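Local coordinates for protein toxin coregulated pilin (Vibrio cholerae, PDB 3HRV) that forms the major subunit of the toxin-coregulated pilus, a type IV pilus essential for bacterial aggregation and subsequent colonization of the host small intestine, at residues Pro125-Lys130 with Val187-Ser192; Gly87-Pro92 with Ala102-Gly107; Thr145-Ala150 with Ser159-Ser164. All coordinates share one frame; numbering follows the deposited sequence.

Contact 1 (Pro125-Lys130 with Val187-Ser192); sequences PFINVK and VAFGNS
F126 lies against the bare backbone of G190, one edge of its ring passing over the place where a side chain would stand on G190. With CG anti to the backbone N (chi1 -178°), the ring lies lengthwise along its own strand and turns its CD2 edge to G190; F126 CD2 comes to 4.0 Å from G190 CA, and G190 N approaches the ring at its edge, in plane. The same nitrogen donates to F126 O at 2.8 Å, from above the carbonyl plane. N128 and A188 form the next hydrogen-bonded pair, where A188 N gives an almost straight bond (173°) to N128 O at 2.8 Å. The small A188 methyl sits beside the base of the asparagine, A188 CB lying 4.1 Å from N128 CB; the amide turns away, and its ND2 is held by the carbonyl of L140. Strands 126-131 and 185-191 are thus antiparallel neighbours inside the five-stranded sheet of the type IV pilin globular domain, where the C-terminal strand is inserted between strands that precede it in sequence. On the opposite face the bumps are larger. I127 and V187 run side by side and point the same way, with I127 CG2 3.9 Å from V187 CG1. That valine methyl also rests over one face of the F189 ring, 3.2 Å above its plane and displaced toward the rim, and V129 CG2 touches V187 CG2 beside them. Helix 110-120 covers much of this side, C113 touching V187, and L116 and V120 touching F189. At the far end the P125 ring crosses N191 obliquely, P125 CG standing 3.5 Å from N191 OD1, an oxygen that also accepts the backbone N-H of S192; N191 ND2 bonds instead to Q37 and to a glycerol molecule.

Contact 2 (Gly87-Pro92 with Ala102-Gly107); sequences GIFSFP and AITVGG
G87-F89 and A102-T104 pair as antiparallel strands whose axes approach to 4.6 Å at an angle of 143°, G87 with T104 and F89 with A102 being hydrogen-bonded pairs on either side of the non-hydrogen-bonded pair I88 with I103. The carbonyl of G87 accepts the T104 N-H at 2.7 Å (T104 N to G87 O). T104 OG1 also lies 3.2 Å from G87 O, in a weak bond whose proton has another acceptor within reach. The hydroxyl stands there because it occupies the position between the backbone N and the carbonyl carbon (chi1 57°), over a residue with no side chain to obstruct it. This rotation sends the methyl group the other way, to F89: T104 CG2 meets F89 CD1 at 3.8 Å, the two side chains crossing at a slant. Further on, F91 pairs through its backbone with A100, and its side chain points back toward A102. Its ring folds over its own backbone (chi1 69°) and brings F91 CE2 to 3.8 Å from A102 CB. On the other face, I103 CG2 lies 3.8 Å from G87 O. The pair forms a beta hairpin at the edge of the pilin sheet, with strand 87-93 outermost within the chain and strand 185-191 flanking 100-108 on its other side. Helix 24-44 packs across the isoleucine face, V36 touching both I88 and I103, while I88 also reaches L62, A63 and L66 of helix 56-68; on the reverse, A102 and T104 touch A188 of the central strand.

Contact 3 (Thr145-Ala150 with Ser159-Ser164); sequences TSVADA and SIAPGS
V147 leans over the type II beta turn A161-S164, while S159, just ahead of this turn, holds the backbone of the segment 145-150 through a firm hydrogen bond from its hydroxyl. Both segments are irregular loops in the region between the disulfide-linked cysteines C113 and C179, the variable D-region of type IV pilins, and they lie on either side of strand 155-158 in sequence. The turn is classed as type II, with G163 at positive phi (72°) in its third position and S164 N bonded to A161 O. The V147 side chain traces its outer surface. V147 CB is 3.7 Å from S164 OG, over the end of the turn. From there the two methyls diverge. CG1, anti to the backbone N (chi1 178°), runs to the carbonyl of G163, with V147 CG1 3.3 Å from G163 O. The other branch goes toward the start of the turn, where V147 CG2 has A161 CB at 4.2 Å. The valine therefore spans the turn without entering it, and V147 is largely solvent-exposed. Next along the chain, A148 points its CB toward the other segment, its methyl 3.5 Å from the CB of S164 (A148 CB to S164 CB). The backbone N-H of A148 is directed at S164 OG, but this bond is doubtful, the separation of 2.5 Å being too short to be taken literally. A148 also pairs through its backbone with A165, and D142 N donates to the OG of the neighbouring S146. The carbonyl of S146 is held from the turn side: S159 OG donates to S146 O at 2.7 Å, arriving nearly along the C=O axis at a C=O...O angle of 163°.

In the fold
From the N terminus the chain runs through helices 24-44 and 56-68 before contact 2 closes the first hairpin, a short loop that ends before contact 1 begins. After helix 110-120, strand 126-131 opens contact 1. The whole of contact 3 falls within the long excursion that follows, bracketing strand 155-158, and only after helix 172-177 does strand 185-191 return to complete contact 1. The disulfide C113-C179 encloses contact 3 but interlocks with contact 1. Strand 185-191 joins the two sheet contacts, since F189 O and V187 O meet the backbone nitrogens of I103 and V105. Contact 3 reaches contact 1 through S159 against F126 and I160 against P125.

Contact 1 (Pro125-Lys130 with Val187-Ser192)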
loop_
_atom_site.group_PDB
_atom_site.type_symbol
_atom_site.label_atom_id
_atom_site.label_comp_id
_atom_site.label_asym_id
_atom_site.label_seq_id
_atom_site.Cartn_x
_atom_site.Cartn_y
_atom_site.Cartn_z
ATOM N N PRO A 125 6.134 1.246 -6.426
ATOM C CA PRO A 125 7.535 1.514 -6.097
ATOM C C PRO A 125 7.779 1.530 -4.453
ATOM O O PRO A 125 8.895 1.395 -3.952
ATOM C CB PRO A 125 7.893 2.668 -7.038
ATOM C CG PRO A 125 6.596 3.370 -7.230
ATOM C CD PRO A 125 5.614 2.238 -7.381
ATOM N N PHE A 126 6.727 1.702 -3.807
ATOM C CA PHE A 126 6.823 1.800 -2.349
ATOM C C PHE A 126 5.944 0.749 -1.659
ATOM O O PHE A 126 4.771 0.598 -1.999
ATOM C CB PHE A 126 6.377 3.204 -1.919
ATOM C CG PHE A 126 6.481 3.466 -0.440
ATOM C CD1 PHE A 126 7.658 3.966 0.113
ATOM C CD2 PHE A 126 5.387 3.251 0.396
ATOM C CE1 PHE A 126 7.741 4.252 1.479
ATOM C CE2 PHE A 126 5.461 3.532 1.761
ATOM C CZ PHE A 126 6.641 4.035 2.303
ATOM N N ILE A 127 6.518 0.021 -0.705
ATOM C CA ILE A 127 5.778 -0.994 0.043
ATOM C C ILE A 127 6.182 -0.931 1.509
ATOM O O ILE A 127 7.366 -1.001 1.836
ATOM C CB ILE A 127 6.065 -2.415 -0.475
ATOM C CG1 ILE A 127 5.712 -2.513 -1.960
ATOM C CG2 ILE A 127 5.251 -3.427 0.329
ATOM C CD1 ILE A 127 6.017 -3.867 -2.576
ATOM N N ASN A 128 5.193 -0.801 2.386
ATOM C CA ASN A 128 5.435 -0.717 3.823
ATOM C C ASN A 128 4.523 -1.724 4.522
ATOM O O ASN A 128 3.298 -1.608 4.454
ATOM C CB ASN A 128 5.127 0.702 4.316
ATOM C CG ASN A 128 5.570 0.938 5.750
ATOM O OD1 ASN A 128 5.612 0.013 6.558
ATOM N ND2 ASN A 128 5.880 2.188 6.076
ATOM N N VAL A 129 5.125 -2.710 5.184
ATOM C CA VAL A 129 4.371 -3.748 5.890
ATOM C C VAL A 129 4.341 -3.440 7.379
ATOM O O VAL A 129 5.385 -3.344 8.020
ATOM C CB VAL A 129 5.010 -5.136 5.679
ATOM C CG1 VAL A 129 4.205 -6.199 6.417
ATOM C CG2 VAL A 129 5.077 -5.453 4.190
ATOM N N LYS A 130 3.142 -3.308 7.931
ATOM C CA LYS A 130 2.991 -2.964 9.338
ATOM C C LYS A 130 2.085 -3.920 10.103
ATOM O O LYS A 130 1.199 -4.542 9.525
ATOM C CB LYS A 130 2.425 -1.544 9.431
ATOM C CG LYS A 130 2.238 -1.000 10.831
ATOM C CD LYS A 130 1.585 0.373 10.785
ATOM C CE LYS A 130 1.437 0.961 12.174
ATOM N NZ LYS A 130 2.762 1.137 12.831
ATOM N N VAL A 187 -0.696 -3.622 4.686
ATOM C CA VAL A 187 0.359 -3.298 3.746
ATOM C C VAL A 187 -0.007 -2.012 3.027
ATOM O O VAL A 187 -1.124 -1.854 2.533
ATOM C CB VAL A 187 0.565 -4.413 2.705
ATOM C CG1 VAL A 187 1.698 -4.035 1.759
ATOM C CG2 VAL A 187 0.879 -5.727 3.408
ATOM N N ALA A 188 0.937 -1.081 3.000
ATOM C CA ALA A 188 0.728 0.191 2.331
ATOM C C ALA A 188 1.464 0.139 1.001
ATOM O O ALA A 188 2.687 -0.008 0.966
ATOM C CB ALA A 188 1.271 1.327 3.187
ATOM N N PHE A 189 0.712 0.226 -0.092
ATOM C CA PHE A 189 1.287 0.207 -1.429
ATOM C C PHE A 189 1.291 1.648 -1.905
ATOM O O PHE A 189 0.235 2.252 -2.101
ATOM C CB PHE A 189 0.444 -0.672 -2.357
ATOM C CG PHE A 189 0.428 -2.122 -1.960
ATOM C CD1 PHE A 189 -0.575 -2.623 -1.134
ATOM C CD2 PHE A 189 1.433 -2.981 -2.391
ATOM C CE1 PHE A 189 -0.578 -3.964 -0.744
ATOM C CE2 PHE A 189 1.444 -4.323 -2.008
ATOM C CZ PHE A 189 0.434 -4.814 -1.182
ATOM N N GLY A 190 2.481 2.209 -2.075
ATOM C CA GLY A 190 2.553 3.599 -2.471
ATOM C C GLY A 190 3.091 3.914 -3.845
ATOM O O GLY A 190 3.853 3.145 -4.438
ATOM N N ASN A 191 2.669 5.065 -4.348
ATOM C CA ASN A 191 3.114 5.553 -5.640
ATOM C C ASN A 191 3.139 7.075 -5.556
ATOM O O ASN A 191 2.690 7.659 -4.565
ATOM C CB ASN A 191 2.167 5.100 -6.752
ATOM C CG ASN A 191 2.873 4.959 -8.084
ATOM O OD1 ASN A 191 3.965 5.490 -8.275
ATOM N ND2 ASN A 191 2.250 4.246 -9.016
ATOM N N SER A 192 3.663 7.711 -6.597
ATOM C CA SER A 192 3.770 9.162 -6.646
ATOM C C SER A 192 3.678 9.622 -8.095
ATOM O O SER A 192 2.900 10.557 -8.367
ATOM C CB SER A 192 5.105 9.597 -6.034
ATOM O OG SER A 192 5.269 11.004 -6.065
ATOM O OXT SER A 192 4.399 9.045 -8.934
#

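Contact 2 (Gly87-Pro92 with Ala102-Gly107)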
loop_
_atom_site.group_PDB
_atom_site.type_symbol
_atom_site.label_atom_id
_atom_site.label_comp_id
_atom_site.label_asym_id
_atom_site.label_seq_id
_atom_site.Cartn_x
_atom_site.Cartn_y
_atom_site.Cartn_z
ATOM N N GLY A 87 -7.875 1.979 2.619
ATOM C CA GLY A 87 -7.662 3.377 2.926
ATOM C C GLY A 87 -6.655 3.944 1.948
ATOM O O GLY A 87 -5.848 3.202 1.390
ATOM N N ILE A 88 -6.720 5.248 1.709
ATOM C CA ILE A 88 -5.761 5.893 0.825
ATOM C C ILE A 88 -5.181 7.064 1.599
ATOM O O ILE A 88 -5.895 8.013 1.929
ATOM C CB ILE A 88 -6.413 6.415 -0.474
ATOM C CG1 ILE A 88 -7.088 5.258 -1.219
ATOM C CG2 ILE A 88 -5.345 7.053 -1.369
ATOM C CD1 ILE A 88 -7.853 5.694 -2.451
ATOM N N PHE A 89 -3.892 6.969 1.911
ATOM C CA PHE A 89 -3.192 8.009 2.654
ATOM C C PHE A 89 -2.275 8.812 1.753
ATOM O O PHE A 89 -1.566 8.255 0.917
ATOM C CB PHE A 89 -2.302 7.413 3.748
ATOM C CG PHE A 89 -3.029 6.995 4.990
ATOM C CD1 PHE A 89 -3.537 5.707 5.116
ATOM C CD2 PHE A 89 -3.168 7.880 6.052
ATOM C CE1 PHE A 89 -4.171 5.305 6.292
ATOM C CE2 PHE A 89 -3.800 7.489 7.229
ATOM C CZ PHE A 89 -4.300 6.200 7.351
ATOM N N SER A 90 -2.282 10.124 1.931
ATOM C CA SER A 90 -1.376 10.969 1.181
ATOM C C SER A 90 -0.227 11.157 2.166
ATOM O O SER A 90 -0.464 11.373 3.355
ATOM C CB SER A 90 -2.028 12.316 0.869
ATOM O OG SER A 90 -2.948 12.198 -0.199
ATOM N N PHE A 91 1.011 11.030 1.703
ATOM C CA PHE A 91 2.136 11.216 2.611
ATOM C C PHE A 91 3.298 11.937 1.938
ATOM O O PHE A 91 3.281 12.172 0.732
ATOM C CB PHE A 91 2.549 9.874 3.265
ATOM C CG PHE A 91 3.179 8.871 2.336
ATOM C CD1 PHE A 91 4.466 8.401 2.592
ATOM C CD2 PHE A 91 2.477 8.335 1.261
ATOM C CE1 PHE A 91 5.045 7.414 1.799
ATOM C CE2 PHE A 91 3.050 7.345 0.459
ATOM C CZ PHE A 91 4.337 6.883 0.731
ATOM N N PRO A 92 4.319 12.325 2.713
ATOM C CA PRO A 92 5.451 13.039 2.122
ATOM C C PRO A 92 6.412 12.299 1.209
ATOM O O PRO A 92 6.548 11.080 1.266
ATOM C CB PRO A 92 6.161 13.618 3.344
ATOM C CG PRO A 92 5.918 12.596 4.380
ATOM C CD PRO A 92 4.467 12.222 4.176
ATOM N N ALA A 102 -0.499 6.259 -0.538
ATOM C CA ALA A 102 -0.371 4.834 -0.282
ATOM C C ALA A 102 -1.752 4.233 -0.058
ATOM O O ALA A 102 -2.581 4.798 0.657
ATOM C CB ALA A 102 0.511 4.589 0.939
ATOM N N ILE A 103 -1.997 3.097 -0.696
ATOM C CA ILE A 103 -3.263 2.400 -0.544
ATOM C C ILE A 103 -3.010 1.352 0.527
ATOM O O ILE A 103 -2.099 0.528 0.402
ATOM C CB ILE A 103 -3.683 1.713 -1.850
ATOM C CG1 ILE A 103 -3.701 2.739 -2.983
ATOM C CG2 ILE A 103 -5.065 1.081 -1.684
ATOM C CD1 ILE A 103 -3.819 2.133 -4.353
ATOM N N THR A 104 -3.808 1.387 1.585
ATOM C CA THR A 104 -3.625 0.445 2.674
ATOM C C THR A 104 -4.601 -0.723 2.641
ATOM O O THR A 104 -5.813 -0.539 2.538
ATOM C CB THR A 104 -3.716 1.158 4.039
ATOM O OG1 THR A 104 -4.976 1.830 4.156
ATOM C CG2 THR A 104 -2.592 2.185 4.170
ATOM N N VAL A 105 -4.043 -1.925 2.721
ATOM C CA VAL A 105 -4.815 -3.158 2.714
ATOM C C VAL A 105 -4.534 -3.842 4.043
ATOM O O VAL A 105 -3.470 -4.442 4.229
ATOM C CB VAL A 105 -4.372 -4.085 1.561
ATOM C CG1 VAL A 105 -5.301 -5.289 1.467
ATOM C CG2 VAL A 105 -4.370 -3.310 0.244
ATOM N N GLY A 106 -5.490 -3.737 4.963
ATOM C CA GLY A 106 -5.325 -4.330 6.279
ATOM C C GLY A 106 -6.117 -5.600 6.521
ATOM O O GLY A 106 -6.758 -6.132 5.614
ATOM N N GLY A 107 -6.062 -6.086 7.758
ATOM C CA GLY A 107 -6.773 -7.298 8.127
ATOM C C GLY A 107 -6.192 -8.549 7.494
ATOM O O GLY A 107 -6.872 -9.568 7.385
#

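Contact 3 (Thr145-Ala150 with Ser159-Ser164)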
loop_
_atom_site.group_PDB
_atom_site.type_symbol
_atom_site.label_atom_id
_atom_site.label_comp_id
_atom_site.label_asym_id
_atom_site.label_seq_id
_atom_site.Cartn_x
_atom_site.Cartn_y
_atom_site.Cartn_z
ATOM N N THR A 145 12.680 9.208 0.988
ATOM C CA THR A 145 13.798 9.118 1.924
ATOM C C THR A 145 13.788 7.920 2.872
ATOM O O THR A 145 14.772 7.677 3.571
ATOM C CB THR A 145 13.941 10.419 2.749
ATOM O OG1 THR A 145 12.763 10.631 3.534
ATOM C CG2 THR A 145 14.150 11.607 1.825
ATOM N N SER A 146 12.692 7.169 2.908
ATOM C CA SER A 146 12.642 5.989 3.769
ATOM C C SER A 146 13.393 4.865 3.064
ATOM O O SER A 146 12.974 4.397 2.006
ATOM C CB SER A 146 11.194 5.557 4.037
ATOM O OG SER A 146 10.559 6.426 4.960
ATOM N N VAL A 147 14.509 4.441 3.651
ATOM C CA VAL A 147 15.325 3.383 3.067
ATOM C C VAL A 147 14.757 2.001 3.365
ATOM O O VAL A 147 14.535 1.640 4.520
ATOM C CB VAL A 147 16.774 3.456 3.587
ATOM C CG1 VAL A 147 17.599 2.321 2.998
ATOM C CG2 VAL A 147 17.382 4.799 3.214
ATOM N N ALA A 148 14.531 1.230 2.308
ATOM C CA ALA A 148 13.979 -0.109 2.444
ATOM C C ALA A 148 15.004 -1.136 2.910
ATOM O O ALA A 148 16.186 -1.052 2.574
ATOM C CB ALA A 148 13.384 -0.554 1.119
ATOM N N ASP A 149 14.530 -2.098 3.695
ATOM C CA ASP A 149 15.366 -3.183 4.192
ATOM C C ASP A 149 14.486 -4.426 4.226
ATOM O O ASP A 149 13.993 -4.832 5.279
ATOM C CB ASP A 149 15.891 -2.885 5.597
ATOM C CG ASP A 149 17.005 -3.833 6.010
ATOM O OD1 ASP A 149 17.146 -4.896 5.367
ATOM O OD2 ASP A 149 17.734 -3.522 6.976
ATOM N N ALA A 150 14.285 -5.017 3.054
ATOM C CA ALA A 150 13.449 -6.202 2.923
ATOM C C ALA A 150 13.943 -7.379 3.756
ATOM O O ALA A 150 13.193 -8.315 4.017
ATOM C CB ALA A 150 13.351 -6.604 1.458
ATOM N N SER A 159 11.345 0.879 -1.801
ATOM C CA SER A 159 11.232 2.326 -1.986
ATOM C C SER A 159 12.276 2.767 -3.005
ATOM O O SER A 159 13.190 2.007 -3.333
ATOM C CB SER A 159 11.464 3.066 -0.668
ATOM O OG SER A 159 12.847 3.276 -0.436
ATOM N N ILE A 160 12.144 3.991 -3.504
ATOM C CA ILE A 160 13.085 4.504 -4.490
ATOM C C ILE A 160 14.345 5.083 -3.855
ATOM O O ILE A 160 15.253 5.524 -4.566
ATOM C CB ILE A 160 12.444 5.593 -5.380
ATOM C CG1 ILE A 160 12.033 6.800 -4.532
ATOM C CG2 ILE A 160 11.234 5.021 -6.109
ATOM C CD1 ILE A 160 11.628 8.009 -5.350
ATOM N N ALA A 161 14.497 5.186 -2.604
ATOM C CA ALA A 161 15.598 5.727 -1.810
ATOM C C ALA A 161 16.913 5.043 -2.190
ATOM O O ALA A 161 16.982 3.818 -2.287
ATOM C CB ALA A 161 15.317 5.539 -0.330
ATOM N N PRO A 162 17.852 5.923 -2.868
ATOM C CA PRO A 162 19.214 5.504 -2.526
ATOM C C PRO A 162 19.353 4.863 -1.003
ATOM O O PRO A 162 19.360 5.793 -0.002
ATOM C CB PRO A 162 19.857 6.801 -2.055
ATOM C CG PRO A 162 19.226 7.803 -2.952
ATOM C CD PRO A 162 17.767 7.393 -2.938
ATOM N N GLY A 163 20.181 3.767 -1.392
ATOM C CA GLY A 163 20.603 2.764 -0.538
ATOM C C GLY A 163 19.498 1.749 -0.109
ATOM O O GLY A 163 19.798 1.092 0.885
ATOM N N SER A 164 18.407 1.731 -0.646
ATOM C CA SER A 164 17.411 0.798 -0.139
ATOM C C SER A 164 17.625 -0.620 -0.664
ATOM O O SER A 164 17.991 -0.823 -1.824
ATOM C CB SER A 164 15.979 1.190 -0.495
ATOM O OG SER A 164 15.554 2.297 0.276
#